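Local structure of polyprenyl synthetase (Nonlabens dokdonensis, 6KD7) at residues F205-D217 with K223-L237. The protein probably acts as a magnesium-dependent prenyltransferase that builds geranylgeranyl pyrophosphate, a C20 isoprenoid precursor. Numbering follows the deposited sequence.
Sequences FQLMDDYLDAFGD and KEVGGDIRENKKTYL
Lys223 reaches across to two carboxylates one helical turn apart, a compact example of how the second aspartate-rich motif of prenyl synthases, here FQLMDDYLD, is tied to the chain that follows it. Its NZ forms salt bridges with Asp209 OD2 at 3.0 Å, met from above the carboxylate plane, and with Asp213 OD2, on the anti lone pair. The Asp209 side chain lies about 5 Å from a bound magnesium ion, beyond direct coordination. Val225 lays CG1 against Ala214 O and CG2 against Gly216 O, beside the end of the helix. Next, the N-H of Gly226 points almost straight at Asp213 O (2.7 Å, 178°). The Asp213 side chain, with CG anti to its own nitrogen (chi1 -172°), extends to the start of helix 227-230, where OD1 accepts a hydrogen bond from Asp228 N at 2.8 Å and another from a water that in turn accepts one from Ile229 N. The carboxylates of Asp213 and Asp228 stack, their planes 14° apart. An asparagine in place of Asp213 would probably leave Lys223 with Asp209 as its one carboxylate partner here and hold this already mobile lysine less well. Another water links Asp210 O, Asp228 OD2 and Thr235 OG1. Tyr236 N then binds Asp210 OD2 from above its plane at 3.3 Å; Tyr161 is that carboxylate's stronger partner. Finally Leu237 sits as a knob among Asp210, Tyr211, Ala214 and Phe215, its CD2 tight against Ala214 CB at 3.5 Å. Around this junction in the largely helical fold, helix 158-183 meets Thr235 and Tyr236, helix 283-303 touches Tyr211 and Tyr236, and helix 264-281 packs on Phe215, Ile229 and Leu237.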
loop_
_atom_site.group_PDB
_atom_site.type_symbol
_atom_site.label_atom_id
_atom_site.label_comp_id
_atom_site.label_asym_id
_atom_site.label_seq_id
_atom_site.Cartn_x
_atom_site.Cartn_y
_atom_site.Cartn_z
ATOM N N PHE A 205 1.566 -41.498 3.072
ATOM C CA PHE A 205 0.457 -40.561 3.372
ATOM C C PHE A 205 0.682 -39.213 2.602
ATOM O O PHE A 205 -0.247 -38.631 2.020
ATOM C CB PHE A 205 0.380 -40.408 4.890
ATOM C CG PHE A 205 -0.783 -39.611 5.405
ATOM C CD1 PHE A 205 -2.090 -39.967 5.065
ATOM C CD2 PHE A 205 -0.580 -38.524 6.251
ATOM C CE1 PHE A 205 -3.178 -39.243 5.539
ATOM C CE2 PHE A 205 -1.677 -37.817 6.745
ATOM C CZ PHE A 205 -2.965 -38.146 6.357
ATOM N N GLN A 206 1.902 -38.698 2.611
ATOM C CA GLN A 206 2.231 -37.388 2.017
ATOM C C GLN A 206 2.201 -37.527 0.495
ATOM O O GLN A 206 1.677 -36.610 -0.154
ATOM C CB GLN A 206 3.586 -36.898 2.487
ATOM C CG GLN A 206 3.979 -35.582 1.858
ATOM C CD GLN A 206 2.953 -34.492 2.034
ATOM O OE1 GLN A 206 2.648 -33.778 1.084
ATOM N NE2 GLN A 206 2.435 -34.349 3.238
ATOM N N LEU A 207 2.736 -38.613 -0.053
ATOM C CA LEU A 207 2.637 -38.864 -1.512
ATOM C C LEU A 207 1.169 -38.934 -1.925
ATOM O O LEU A 207 0.838 -38.399 -3.022
ATOM C CB LEU A 207 3.456 -40.075 -1.927
ATOM C CG LEU A 207 4.956 -39.838 -1.792
ATOM C CD1 LEU A 207 5.723 -41.096 -2.109
ATOM C CD2 LEU A 207 5.427 -38.720 -2.708
ATOM N N MET A 208 0.316 -39.484 -1.062
ATOM C CA MET A 208 -1.146 -39.521 -1.313
ATOM C C MET A 208 -1.688 -38.088 -1.315
ATOM O O MET A 208 -2.472 -37.778 -2.186
ATOM C CB MET A 208 -1.875 -40.334 -0.242
ATOM C CG MET A 208 -3.345 -40.528 -0.535
ATOM S SD MET A 208 -4.229 -41.477 0.720
ATOM C CE MET A 208 -4.473 -40.259 2.007
ATOM N N ASP A 209 -1.259 -37.254 -0.369
ATOM C CA ASP A 209 -1.701 -35.844 -0.323
ATOM C C ASP A 209 -1.247 -35.147 -1.634
ATOM O O ASP A 209 -2.052 -34.469 -2.265
ATOM C CB ASP A 209 -1.231 -35.224 0.986
ATOM C CG ASP A 209 -1.486 -33.730 1.000
ATOM O OD1 ASP A 209 -0.628 -32.975 0.463
ATOM O OD2 ASP A 209 -2.562 -33.326 1.496
ATOM N N ASP A 210 -0.031 -35.394 -2.120
ATOM C CA ASP A 210 0.445 -34.797 -3.382
ATOM C C ASP A 210 -0.531 -35.203 -4.491
ATOM O O ASP A 210 -0.830 -34.374 -5.324
ATOM C CB ASP A 210 1.867 -35.241 -3.717
ATOM C CG ASP A 210 2.960 -34.609 -2.874
ATOM O OD1 ASP A 210 2.624 -33.789 -1.974
ATOM O OD2 ASP A 210 4.137 -34.907 -3.163
ATOM N N TYR A 211 -0.972 -36.465 -4.510
ATOM C CA TYR A 211 -1.803 -37.026 -5.592
ATOM C C TYR A 211 -3.187 -36.383 -5.553
ATOM O O TYR A 211 -3.721 -35.972 -6.605
ATOM C CB TYR A 211 -1.913 -38.551 -5.481
ATOM C CG TYR A 211 -2.767 -39.150 -6.568
ATOM C CD1 TYR A 211 -4.138 -39.251 -6.417
ATOM C CD2 TYR A 211 -2.202 -39.502 -7.777
ATOM C CE1 TYR A 211 -4.923 -39.746 -7.438
ATOM C CE2 TYR A 211 -2.969 -40.003 -8.810
ATOM C CZ TYR A 211 -4.332 -40.124 -8.629
ATOM O OH TYR A 211 -5.068 -40.609 -9.655
ATOM N N LEU A 212 -3.769 -36.322 -4.370
ATOM C CA LEU A 212 -5.164 -35.884 -4.165
ATOM C C LEU A 212 -5.241 -34.362 -4.309
ATOM O O LEU A 212 -6.336 -33.860 -4.570
ATOM C CB LEU A 212 -5.682 -36.351 -2.795
ATOM C CG LEU A 212 -5.945 -37.864 -2.656
ATOM C CD1 LEU A 212 -6.426 -38.205 -1.252
ATOM C CD2 LEU A 212 -6.957 -38.380 -3.686
ATOM N N ASP A 213 -4.147 -33.641 -4.105
ATOM C CA ASP A 213 -4.165 -32.168 -4.300
ATOM C C ASP A 213 -4.595 -31.884 -5.756
ATOM O O ASP A 213 -5.401 -31.026 -5.932
ATOM C CB ASP A 213 -2.811 -31.537 -3.975
ATOM C CG ASP A 213 -2.851 -30.021 -3.982
ATOM O OD1 ASP A 213 -2.701 -29.424 -5.065
ATOM O OD2 ASP A 213 -3.151 -29.478 -2.943
ATOM N N ALA A 214 -4.075 -32.619 -6.729
ATOM C CA ALA A 214 -4.422 -32.501 -8.158
ATOM C C ALA A 214 -5.727 -33.243 -8.472
ATOM O O ALA A 214 -6.578 -32.651 -9.151
ATOM C CB ALA A 214 -3.307 -33.049 -8.993
ATOM N N PHE A 215 -5.882 -34.486 -8.004
ATOM C CA PHE A 215 -6.898 -35.424 -8.535
ATOM C C PHE A 215 -7.992 -35.720 -7.535
ATOM O O PHE A 215 -8.814 -36.543 -7.854
ATOM C CB PHE A 215 -6.257 -36.735 -8.947
ATOM C CG PHE A 215 -5.385 -36.548 -10.145
ATOM C CD1 PHE A 215 -5.950 -36.162 -11.355
ATOM C CD2 PHE A 215 -4.015 -36.669 -10.045
ATOM C CE1 PHE A 215 -5.141 -35.929 -12.452
ATOM C CE2 PHE A 215 -3.208 -36.467 -11.152
ATOM C CZ PHE A 215 -3.776 -36.101 -12.353
ATOM N N GLY A 216 -7.947 -35.086 -6.368
ATOM C CA GLY A 216 -8.906 -35.329 -5.281
ATOM C C GLY A 216 -10.278 -34.749 -5.548
ATOM O O GLY A 216 -10.403 -33.928 -6.447
ATOM N N ASP A 217 -11.285 -35.226 -4.821
ATOM C CA ASP A 217 -12.667 -34.716 -4.988
ATOM C C ASP A 217 -12.774 -33.337 -4.338
ATOM O O ASP A 217 -12.373 -33.184 -3.171
ATOM C CB ASP A 217 -13.710 -35.694 -4.448
ATOM C CG ASP A 217 -13.820 -36.971 -5.261
ATOM O OD1 ASP A 217 -13.465 -36.942 -6.456
ATOM O OD2 ASP A 217 -14.262 -37.984 -4.689
ATOM N N LYS A 223 -9.566 -28.815 1.104
ATOM C CA LYS A 223 -8.353 -28.401 0.354
ATOM C C LYS A 223 -8.702 -28.077 -1.101
ATOM O O LYS A 223 -9.331 -28.906 -1.766
ATOM C CB LYS A 223 -7.260 -29.466 0.439
ATOM C CG LYS A 223 -6.009 -29.017 1.174
ATOM C CD LYS A 223 -4.877 -29.998 1.063
ATOM C CE LYS A 223 -4.803 -30.654 -0.296
ATOM N NZ LYS A 223 -3.466 -31.243 -0.527
ATOM N N GLU A 224 -8.212 -26.943 -1.587
ATOM C CA GLU A 224 -8.482 -26.504 -2.969
ATOM C C GLU A 224 -7.958 -27.577 -3.915
ATOM O O GLU A 224 -6.876 -28.070 -3.691
ATOM C CB GLU A 224 -7.736 -25.186 -3.176
ATOM C CG GLU A 224 -7.227 -24.951 -4.580
ATOM C CD GLU A 224 -6.330 -23.737 -4.750
ATOM O OE1 GLU A 224 -5.779 -23.267 -3.761
ATOM O OE2 GLU A 224 -6.188 -23.288 -5.877
ATOM N N VAL A 225 -8.715 -27.931 -4.938
ATOM C CA VAL A 225 -8.147 -28.897 -5.909
ATOM C C VAL A 225 -7.203 -28.093 -6.805
ATOM O O VAL A 225 -7.594 -27.029 -7.248
ATOM C CB VAL A 225 -9.246 -29.609 -6.711
ATOM C CG1 VAL A 225 -8.661 -30.559 -7.730
ATOM C CG2 VAL A 225 -10.194 -30.347 -5.794
ATOM N N GLY A 226 -6.001 -28.597 -7.037
ATOM C CA GLY A 226 -5.001 -27.915 -7.881
ATOM C C GLY A 226 -4.249 -26.770 -7.203
ATOM O O GLY A 226 -3.625 -26.006 -7.938
ATOM N N GLY A 227 -4.233 -26.673 -5.873
ATOM C CA GLY A 227 -3.445 -25.656 -5.141
ATOM C C GLY A 227 -1.954 -25.784 -5.421
ATOM O O GLY A 227 -1.254 -24.775 -5.662
ATOM N N ASP A 228 -1.444 -26.996 -5.434
ATOM C CA ASP A 228 -0.021 -27.201 -5.721
ATOM C C ASP A 228 0.268 -26.692 -7.149
ATOM O O ASP A 228 1.339 -26.072 -7.365
ATOM C CB ASP A 228 0.351 -28.663 -5.526
ATOM C CG ASP A 228 0.363 -29.133 -4.082
ATOM O OD1 ASP A 228 0.401 -28.259 -3.211
ATOM O OD2 ASP A 228 0.361 -30.380 -3.883
ATOM N N ILE A 229 -0.622 -26.968 -8.094
ATOM C CA ILE A 229 -0.457 -26.520 -9.496
ATOM C C ILE A 229 -0.471 -24.980 -9.544
ATOM O O ILE A 229 0.510 -24.383 -10.049
ATOM C CB ILE A 229 -1.517 -27.127 -10.411
ATOM C CG1 ILE A 229 -1.297 -28.634 -10.585
ATOM C CG2 ILE A 229 -1.427 -26.405 -11.749
ATOM C CD1 ILE A 229 -2.475 -29.389 -11.182
ATOM N N ARG A 230 -1.494 -24.367 -8.975
ATOM C CA ARG A 230 -1.628 -22.903 -8.962
ATOM C C ARG A 230 -0.364 -22.257 -8.383
ATOM O O ARG A 230 0.060 -21.187 -8.900
ATOM C CB ARG A 230 -2.852 -22.506 -8.162
ATOM C CG ARG A 230 -2.977 -20.998 -8.028
ATOM C CD ARG A 230 -4.325 -20.599 -7.459
ATOM N NE ARG A 230 -4.402 -21.057 -6.091
ATOM C CZ ARG A 230 -3.682 -20.569 -5.088
ATOM N NH1 ARG A 230 -2.826 -19.564 -5.260
ATOM N NH2 ARG A 230 -3.830 -21.105 -3.892
ATOM N N GLU A 231 0.227 -22.853 -7.350
ATOM C CA GLU A 231 1.368 -22.237 -6.622
ATOM C C GLU A 231 2.684 -22.754 -7.189
ATOM O O GLU A 231 3.728 -22.422 -6.664
ATOM C CB GLU A 231 1.258 -22.533 -5.136
ATOM C CG GLU A 231 0.075 -21.839 -4.490
ATOM C CD GLU A 231 0.033 -21.946 -2.966
ATOM O OE1 GLU A 231 0.667 -22.876 -2.415
ATOM O OE2 GLU A 231 -0.648 -21.107 -2.331
ATOM N N ASN A 232 2.629 -23.550 -8.247
ATOM C CA ASN A 232 3.838 -24.102 -8.887
ATOM C C ASN A 232 4.681 -24.853 -7.854
ATOM O O ASN A 232 5.905 -24.808 -7.998
ATOM C CB ASN A 232 4.642 -22.999 -9.603
ATOM C CG ASN A 232 3.785 -22.266 -10.610
ATOM O OD1 ASN A 232 3.113 -22.895 -11.445
ATOM N ND2 ASN A 232 3.743 -20.952 -10.491
ATOM N N LYS A 233 4.068 -25.605 -6.932
ATOM C CA LYS A 233 4.842 -26.450 -5.979
ATOM C C LYS A 233 5.337 -27.666 -6.740
ATOM O O LYS A 233 4.528 -28.346 -7.404
ATOM C CB LYS A 233 4.013 -26.882 -4.779
ATOM C CG LYS A 233 3.705 -25.758 -3.811
ATOM C CD LYS A 233 4.255 -25.948 -2.407
ATOM C CE LYS A 233 3.315 -25.377 -1.357
ATOM N NZ LYS A 233 3.288 -23.890 -1.367
ATOM N N LYS A 234 6.627 -27.914 -6.687
ATOM C CA LYS A 234 7.241 -29.048 -7.420
ATOM C C LYS A 234 7.093 -30.310 -6.549
ATOM O O LYS A 234 8.026 -30.624 -5.775
ATOM C CB LYS A 234 8.689 -28.654 -7.739
ATOM C CG LYS A 234 8.830 -27.589 -8.831
ATOM C CD LYS A 234 10.265 -27.357 -9.285
ATOM C CE LYS A 234 11.130 -26.701 -8.231
ATOM N NZ LYS A 234 10.749 -25.281 -8.066
ATOM N N THR A 235 5.914 -30.924 -6.580
ATOM C CA THR A 235 5.607 -32.124 -5.768
ATOM C C THR A 235 5.970 -33.375 -6.564
ATOM O O THR A 235 6.418 -33.252 -7.714
ATOM C CB THR A 235 4.150 -32.147 -5.333
ATOM O OG1 THR A 235 3.339 -32.365 -6.482
ATOM C CG2 THR A 235 3.719 -30.905 -4.592
ATOM N N TYR A 236 5.790 -34.544 -5.962
ATOM C CA TYR A 236 6.230 -35.808 -6.599
ATOM C C TYR A 236 5.530 -35.943 -7.949
ATOM O O TYR A 236 6.158 -36.366 -8.899
ATOM C CB TYR A 236 5.923 -36.994 -5.686
ATOM C CG TYR A 236 6.612 -38.275 -6.066
ATOM C CD1 TYR A 236 7.879 -38.568 -5.599
ATOM C CD2 TYR A 236 5.996 -39.196 -6.887
ATOM C CE1 TYR A 236 8.522 -39.741 -5.944
ATOM C CE2 TYR A 236 6.618 -40.378 -7.235
ATOM C CZ TYR A 236 7.886 -40.649 -6.765
ATOM O OH TYR A 236 8.494 -41.809 -7.118
ATOM N N LEU A 237 4.276 -35.518 -8.004
ATOM C CA LEU A 237 3.451 -35.597 -9.227
ATOM C C LEU A 237 4.137 -34.793 -10.341
ATOM O O LEU A 237 4.319 -35.344 -11.412
ATOM C CB LEU A 237 2.116 -34.969 -8.824
ATOM C CG LEU A 237 0.886 -35.312 -9.649
ATOM C CD1 LEU A 237 0.864 -36.780 -10.014
ATOM C CD2 LEU A 237 -0.364 -34.924 -8.892
HETATM O O HOH W 1 0.818 -32.199 -5.640
HETATM O O HOH W 2 1.053 -31.666 -1.650
HETATM O O HOH W 3 -2.427 -29.490 -7.611
#